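Local coordinates for 2-polyprenyl-6-methoxyphenol hydroxylase-like FAD-dependent oxidoreductase (PDB 6UI5), which binds flavin-adenine dinucleotide in a Rossmann-type domain and probably works as an FAD-dependent oxidoreductase, at residues V152-R157 and F280-A285; L307-A312 and R469-V474. All blocks are in the same frame, centred on the assembly; numbering follows the deposited sequence.

Contact 1 (V152-R157 and F280-A285). With FAD (flavin-adenine dinucleotide), chain C.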
loop_
_atom_site.group_PDB
_atom_site.type_symbol
_atom_site.label_atom_id
_atom_site.label_comp_id
_atom_site.label_asym_id
_atom_site.label_seq_id
_atom_site.Cartn_x
_atom_site.Cartn_y
_atom_site.Cartn_z
ATOM N N VAL A 152 -0.759 -36.474 -5.341
ATOM C CA VAL A 152 -0.341 -35.083 -5.190
ATOM C C VAL A 152 0.317 -34.647 -6.487
ATOM O O VAL A 152 1.335 -35.215 -6.903
ATOM C CB VAL A 152 0.619 -34.876 -4.006
ATOM C CG1 VAL A 152 0.849 -33.401 -3.813
ATOM C CG2 VAL A 152 0.061 -35.513 -2.736
ATOM N N GLY A 153 -0.277 -33.655 -7.131
ATOM C CA GLY A 153 0.336 -33.065 -8.287
ATOM C C GLY A 153 1.290 -31.961 -7.907
ATOM O O GLY A 153 0.856 -30.863 -7.546
ATOM N N CYS A 154 2.590 -32.238 -7.971
ATOM C CA CYS A 154 3.613 -31.200 -7.926
ATOM C C CYS A 154 4.245 -31.017 -9.311
ATOM O O CYS A 154 5.461 -30.853 -9.454
ATOM C CB CYS A 154 4.655 -31.537 -6.861
ATOM S SG CYS A 154 3.936 -32.117 -5.271
ATOM N N ASP A 155 3.425 -31.079 -10.360
ATOM C CA ASP A 155 3.938 -31.150 -11.725
ATOM C C ASP A 155 4.020 -29.793 -12.413
ATOM O O ASP A 155 3.997 -29.740 -13.645
ATOM C CB ASP A 155 3.088 -32.103 -12.563
ATOM C CG ASP A 155 1.603 -31.955 -12.283
ATOM O OD1 ASP A 155 1.246 -31.482 -11.161
ATOM O OD2 ASP A 155 0.807 -32.327 -13.185
ATOM N N GLY A 156 4.097 -28.699 -11.652
ATOM C CA GLY A 156 4.462 -27.415 -12.220
ATOM C C GLY A 156 3.281 -26.616 -12.714
ATOM O O GLY A 156 2.118 -27.007 -12.606
ATOM N N ARG A 157 3.601 -25.460 -13.294
ATOM C CA ARG A 157 2.560 -24.546 -13.734
ATOM C C ARG A 157 1.548 -25.218 -14.666
ATOM O O ARG A 157 0.347 -24.960 -14.574
ATOM C CB ARG A 157 3.188 -23.332 -14.423
ATOM C CG ARG A 157 2.169 -22.311 -14.847
ATOM C CD ARG A 157 2.504 -21.741 -16.203
ATOM N NE ARG A 157 3.581 -20.773 -16.123
ATOM C CZ ARG A 157 3.922 -19.959 -17.110
ATOM N NH1 ARG A 157 3.259 -19.991 -18.257
ATOM N NH2 ARG A 157 4.922 -19.109 -16.941
ATOM N N PHE A 280 -4.329 -33.694 -4.106
ATOM C CA PHE A 280 -3.798 -32.401 -3.690
ATOM C C PHE A 280 -2.902 -31.860 -4.783
ATOM O O PHE A 280 -2.571 -32.557 -5.757
ATOM C CB PHE A 280 -3.007 -32.499 -2.379
ATOM C CG PHE A 280 -3.793 -33.066 -1.246
ATOM C CD1 PHE A 280 -4.034 -34.421 -1.162
ATOM C CD2 PHE A 280 -4.303 -32.254 -0.273
ATOM C CE1 PHE A 280 -4.746 -34.951 -0.111
ATOM C CE2 PHE A 280 -5.023 -32.787 0.790
ATOM C CZ PHE A 280 -5.244 -34.129 0.865
ATOM N N ILE A 281 -2.501 -30.600 -4.610
ATOM C CA ILE A 281 -1.528 -29.991 -5.507
ATOM C C ILE A 281 -0.680 -29.040 -4.686
ATOM O O ILE A 281 -1.089 -28.576 -3.621
ATOM C CB ILE A 281 -2.167 -29.247 -6.700
ATOM C CG1 ILE A 281 -3.182 -28.229 -6.225
ATOM C CG2 ILE A 281 -2.800 -30.225 -7.688
ATOM C CD1 ILE A 281 -3.538 -27.242 -7.302
ATOM N N ALA A 282 0.508 -28.736 -5.198
ATOM C CA ALA A 282 1.489 -28.007 -4.411
ATOM C C ALA A 282 2.497 -27.363 -5.349
ATOM O O ALA A 282 2.609 -27.735 -6.522
ATOM C CB ALA A 282 2.189 -28.929 -3.404
ATOM N N GLY A 283 3.224 -26.390 -4.809
ATOM C CA GLY A 283 4.213 -25.673 -5.588
ATOM C C GLY A 283 3.604 -24.922 -6.751
ATOM O O GLY A 283 2.569 -24.261 -6.620
ATOM N N ASP A 284 4.260 -25.032 -7.920
ATOM C CA ASP A 284 3.854 -24.246 -9.083
ATOM C C ASP A 284 2.503 -24.676 -9.612
ATOM O O ASP A 284 1.736 -23.836 -10.097
ATOM C CB ASP A 284 4.899 -24.337 -10.187
ATOM C CG ASP A 284 5.794 -23.119 -10.220
ATOM O OD1 ASP A 284 5.771 -22.354 -9.217
ATOM O OD2 ASP A 284 6.510 -22.927 -11.235
ATOM N N ALA A 285 2.177 -25.966 -9.505
ATOM C CA ALA A 285 0.816 -26.408 -9.803
ATOM C C ALA A 285 -0.243 -25.681 -8.963
ATOM O O ALA A 285 -1.397 -25.580 -9.387
ATOM C CB ALA A 285 0.710 -27.920 -9.593
HETATM P PA FAD C . 8.673 -27.281 -11.189
HETATM O O1A FAD C . 10.003 -26.688 -10.782
HETATM O O2A FAD C . 8.205 -26.587 -12.457
HETATM O O5B FAD C . 8.755 -28.935 -11.266
HETATM C C5B FAD C . 7.670 -29.672 -11.808
HETATM C C4B FAD C . 8.214 -31.052 -12.302
HETATM O O4B FAD C . 7.266 -31.872 -12.686
HETATM C C3B FAD C . 9.099 -30.849 -13.554
HETATM O O3B FAD C . 10.178 -31.673 -13.456
HETATM C C2B FAD C . 8.192 -31.277 -14.725
HETATM O O2B FAD C . 9.065 -31.572 -15.891
HETATM C C1B FAD C . 7.629 -32.343 -14.225
HETATM N N9A FAD C . 6.357 -32.730 -14.803
HETATM C C8A FAD C . 5.397 -31.909 -15.285
HETATM N N7A FAD C . 4.348 -32.671 -15.661
HETATM C C5A FAD C . 4.656 -33.962 -15.389
HETATM C C6A FAD C . 3.959 -35.152 -15.562
HETATM N N6A FAD C . 2.676 -35.605 -16.077
HETATM N N1A FAD C . 4.508 -36.318 -15.209
HETATM C C2A FAD C . 5.746 -36.349 -14.667
HETATM N N3A FAD C . 6.423 -35.179 -14.484
HETATM C C4A FAD C . 5.886 -33.994 -14.845
HETATM N N1 FAD C . 12.678 -19.553 -7.809
HETATM C C2 FAD C . 13.398 -18.812 -6.733
HETATM O O2 FAD C . 13.323 -19.140 -5.595
HETATM N N3 FAD C . 14.234 -17.635 -7.110
HETATM C C4 FAD C . 14.328 -17.242 -8.517
HETATM O O4 FAD C . 14.985 -16.313 -8.849
HETATM C C4X FAD C . 13.583 -18.014 -9.577
HETATM N N5 FAD C . 13.712 -17.569 -10.946
HETATM C C5X FAD C . 12.980 -18.300 -12.010
HETATM C C6 FAD C . 13.108 -17.859 -13.329
HETATM C C7 FAD C . 12.440 -18.528 -14.348
HETATM C C7M FAD C . 12.763 -17.827 -15.661
HETATM C C8 FAD C . 11.638 -19.647 -14.079
HETATM C C8M FAD C . 10.943 -20.323 -15.268
HETATM C C9 FAD C . 11.505 -20.094 -12.752
HETATM C C9A FAD C . 12.172 -19.423 -11.699
HETATM N N10 FAD C . 12.032 -19.881 -10.265
HETATM C C10 FAD C . 12.762 -19.161 -9.226
HETATM C "C1'" FAD C . 11.214 -21.077 -9.977
HETATM C "C2'" FAD C . 10.041 -20.975 -8.985
HETATM O "O2'" FAD C . 10.466 -21.044 -7.674
HETATM C "C3'" FAD C . 9.126 -22.189 -9.130
HETATM O "O3'" FAD C . 7.964 -21.903 -8.418
HETATM C "C4'" FAD C . 9.670 -23.512 -8.552
HETATM O "O4'" FAD C . 10.873 -23.940 -9.125
HETATM C "C5'" FAD C . 8.588 -24.535 -8.918
HETATM O "O5'" FAD C . 8.703 -25.693 -8.139
HETATM P P FAD C . 7.722 -26.991 -8.425
HETATM O O1P FAD C . 8.423 -28.243 -7.953
HETATM O O2P FAD C . 6.325 -26.855 -7.851
HETATM O O3P FAD C . 7.496 -26.993 -10.062
HETATM O O HOH W 1 6.775 -24.455 -13.214
#
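Asp-284 presents its flat carboxylate to FAD, while its CB rests 3.5 Å from Arg-157 N and also touches Gly-156 CA. Over one face of the FAD adenine sits Asp-155 CB, 3.4 Å from N7A. Asp-155 CG stands between the backbone N and the carbonyl carbon (chi1 41°), which brings OD1 to 3.9 Å from Ala-285 CB; Ser-159 OG holds OD1 and Val-161 N holds OD2. The ring of Phe-280 leads away from 152-157 to pack on Leu-324 and Leu-307. Two neighbouring parallel strands of the Rossmann-type FAD domain meet here, and the loops at their C-terminal ends grip the cofactor. Asp-155/Gly-156 and Gly-283/Asp-284 fit the DG and GD motifs of flavoprotein hydroxylases.

The strands are joined through Gly-153, whose N donates to Phe-280 O at 2.9 Å (164°) and whose O accepts from Ala-282 N at 3.2 Å. Glycine fits at 153, packed against Asp-155 OD1 and Ile-281 CG2, and at 156, where the backbone conformation is one open to glycine and FAD O2A lies close. Gly-283, with positive phi, leaves room for the cofactor's O2P. Just past the strands Cys-154 SG lies 4.1 Å from Ala-282 CB and also packs on Ala-13 and Leu-17 of helix 12-22.

Asp-284 N points almost straight (170°) at FAD O2P, 2.8 Å away. The ribityl hydroxyl O3' donates to Asp-284 OD1, though the modelled separation is too short to be taken literally. One water donates both to Asp-284 OD2 and to FAD O2A, the latter 2.7 Å from its oxygen.

Contact 2 (L307-A312 and R469-V474)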
loop_
_atom_site.group_PDB
_atom_site.type_symbol
_atom_site.label_atom_id
_atom_site.label_comp_id
_atom_site.label_asym_id
_atom_site.label_seq_id
_atom_site.Cartn_x
_atom_site.Cartn_y
_atom_site.Cartn_z
ATOM N N LEU A 307 2.059 -30.276 3.943
ATOM C CA LEU A 307 1.203 -31.406 3.576
ATOM C C LEU A 307 1.810 -32.754 3.946
ATOM O O LEU A 307 1.075 -33.677 4.324
ATOM C CB LEU A 307 0.886 -31.373 2.088
ATOM C CG LEU A 307 0.128 -32.591 1.593
ATOM C CD1 LEU A 307 -1.209 -32.621 2.274
ATOM C CD2 LEU A 307 -0.028 -32.559 0.073
ATOM N N GLY A 308 3.127 -32.906 3.839
ATOM C CA GLY A 308 3.735 -34.109 4.370
ATOM C C GLY A 308 3.798 -34.020 5.884
ATOM O O GLY A 308 4.441 -33.109 6.443
ATOM N N TRP A 309 3.096 -34.963 6.525
ATOM C CA TRP A 309 2.878 -35.152 7.967
ATOM C C TRP A 309 1.366 -35.231 8.146
ATOM O O TRP A 309 0.861 -36.210 8.711
ATOM C CB TRP A 309 3.558 -34.107 8.884
ATOM C CG TRP A 309 2.804 -32.786 9.271
ATOM C CD1 TRP A 309 3.043 -31.536 8.778
ATOM C CD2 TRP A 309 1.763 -32.628 10.254
ATOM N NE1 TRP A 309 2.191 -30.610 9.355
ATOM C CE2 TRP A 309 1.401 -31.256 10.270
ATOM C CE3 TRP A 309 1.102 -33.510 11.119
ATOM C CZ2 TRP A 309 0.398 -30.747 11.116
ATOM C CZ3 TRP A 309 0.106 -33.000 11.972
ATOM C CH2 TRP A 309 -0.228 -31.631 11.959
ATOM N N LYS A 310 0.617 -34.301 7.552
ATOM C CA LYS A 310 -0.833 -34.475 7.548
ATOM C C LYS A 310 -1.237 -35.736 6.792
ATOM O O LYS A 310 -1.972 -36.575 7.331
ATOM C CB LYS A 310 -1.508 -33.245 6.978
ATOM C CG LYS A 310 -0.963 -32.010 7.633
ATOM C CD LYS A 310 -1.899 -30.860 7.516
ATOM C CE LYS A 310 -1.170 -29.636 7.945
ATOM N NZ LYS A 310 -1.923 -28.418 7.581
ATOM N N ILE A 311 -0.748 -35.910 5.553
ATOM C CA ILE A 311 -0.995 -37.168 4.854
ATOM C C ILE A 311 -0.454 -38.335 5.667
ATOM O O ILE A 311 -1.122 -39.369 5.827
ATOM C CB ILE A 311 -0.380 -37.166 3.437
ATOM C CG1 ILE A 311 -1.307 -36.541 2.417
ATOM C CG2 ILE A 311 -0.150 -38.603 2.998
ATOM C CD1 ILE A 311 -0.711 -36.502 1.057
ATOM N N ALA A 312 0.771 -38.199 6.193
ATOM C CA ALA A 312 1.334 -39.319 6.953
ATOM C C ALA A 312 0.455 -39.661 8.150
ATOM O O ALA A 312 0.194 -40.841 8.426
ATOM C CB ALA A 312 2.758 -39.010 7.410
ATOM N N ARG A 469 4.089 -28.192 16.039
ATOM C CA ARG A 469 3.613 -29.166 15.071
ATOM C C ARG A 469 4.750 -29.688 14.188
ATOM O O ARG A 469 5.813 -29.064 14.079
ATOM C CB ARG A 469 2.523 -28.564 14.195
ATOM C CG ARG A 469 1.568 -27.615 14.935
ATOM C CD ARG A 469 0.406 -27.329 14.021
ATOM N NE ARG A 469 0.853 -27.106 12.626
ATOM C CZ ARG A 469 0.100 -26.587 11.658
ATOM N NH1 ARG A 469 -1.184 -26.241 11.887
ATOM N NH2 ARG A 469 0.620 -26.424 10.447
ATOM N N PRO A 470 4.557 -30.863 13.578
ATOM C CA PRO A 470 5.650 -31.471 12.805
ATOM C C PRO A 470 6.225 -30.572 11.720
ATOM O O PRO A 470 7.365 -30.792 11.305
ATOM C CB PRO A 470 5.006 -32.733 12.211
ATOM C CG PRO A 470 3.930 -33.092 13.180
ATOM C CD PRO A 470 3.389 -31.767 13.676
ATOM N N ASP A 471 5.493 -29.560 11.263
ATOM C CA ASP A 471 6.037 -28.612 10.318
ATOM C C ASP A 471 6.699 -27.407 10.990
ATOM O O ASP A 471 6.939 -26.395 10.328
ATOM C CB ASP A 471 4.941 -28.169 9.352
ATOM C CG ASP A 471 3.735 -27.591 10.055
ATOM O OD1 ASP A 471 3.826 -27.285 11.260
ATOM O OD2 ASP A 471 2.696 -27.400 9.377
ATOM N N GLY A 472 6.994 -27.492 12.283
ATOM C CA GLY A 472 7.667 -26.425 13.004
ATOM C C GLY A 472 6.786 -25.325 13.574
ATOM O O GLY A 472 7.310 -24.429 14.261
ATOM N N CYS A 473 5.480 -25.342 13.306
ATOM C CA CYS A 473 4.627 -24.216 13.670
ATOM C C CYS A 473 4.219 -24.323 15.136
ATOM O O CYS A 473 3.867 -25.415 15.613
ATOM C CB CYS A 473 3.370 -24.162 12.780
ATOM S SG CYS A 473 3.664 -23.921 10.979
ATOM N N VAL A 474 4.279 -23.188 15.843
ATOM C CA VAL A 474 3.907 -23.127 17.263
ATOM C C VAL A 474 2.391 -23.247 17.396
ATOM O O VAL A 474 1.660 -22.301 17.084
ATOM C CB VAL A 474 4.370 -21.834 17.921
ATOM C CG1 VAL A 474 3.766 -21.778 19.358
ATOM C CG2 VAL A 474 5.848 -21.748 17.945
#
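Trp-309 and Pro-470 cross at about a right angle, the proline ring lying over one face of the indole. Pro-470 CD sits 3.7 Å from the centroid of the six-membered ring of Trp-309, almost on its normal, a CH-pi contact. Lys-310 CG covers the opposite face, sandwiching the indole between two aliphatic groups.

The carboxylate of Asp-471 stands 78° from the indole plane and accepts a weak bond from Trp-309 NE1 to its OD2 at 3.2 Å. Arg-469, its chain bent at chi3 (-42°), turns side-on to the same carboxylate, NE to OD1 and NH2 to OD2. Trp-309 CZ2 lies under one guanidinium face, 4.0 Å from Arg-469 NE, with the two planes tilted by 57°. From the other side of the carboxylate plane, Cys-473 N reaches Asp-471 OD1, making an Asx turn. Proline suits the second place of this type I turn from Arg-469 to Gly-472, and glycine its positive-phi end.

A helix of the FAD-binding region thus meets a hairpin turn of the C-terminal, thioredoxin-like region. Lys-310 NZ, hydrogen-bonded to Asn-306 OD1, is 4.3 Å from Arg-469 NH2; their repulsion is probably offset by Asp-471 and by Glu-330, which forms salt bridges to both residues.

In the fold
From the N terminus, the chain first builds the strands of the Rossmann-type sheet up to 150-153, then runs through much of the antiparallel sheet before returning with strand 279-281. Contact 1 closes that excursion of 122 residues beside FAD. The chain next enters helix 295-316, where contact 2 opens. It closes 156 residues later, after a run of helices and the first strands of the C-terminal mixed sheet. The two loops follow one another in series, neither enclosing nor crossing the other. Although their centres are about 18 Å apart, they touch: Leu-307 and Ile-311 pack on Val-152, and Leu-307 also on Phe-280. The helix therefore links cofactor sheet and C-terminal region.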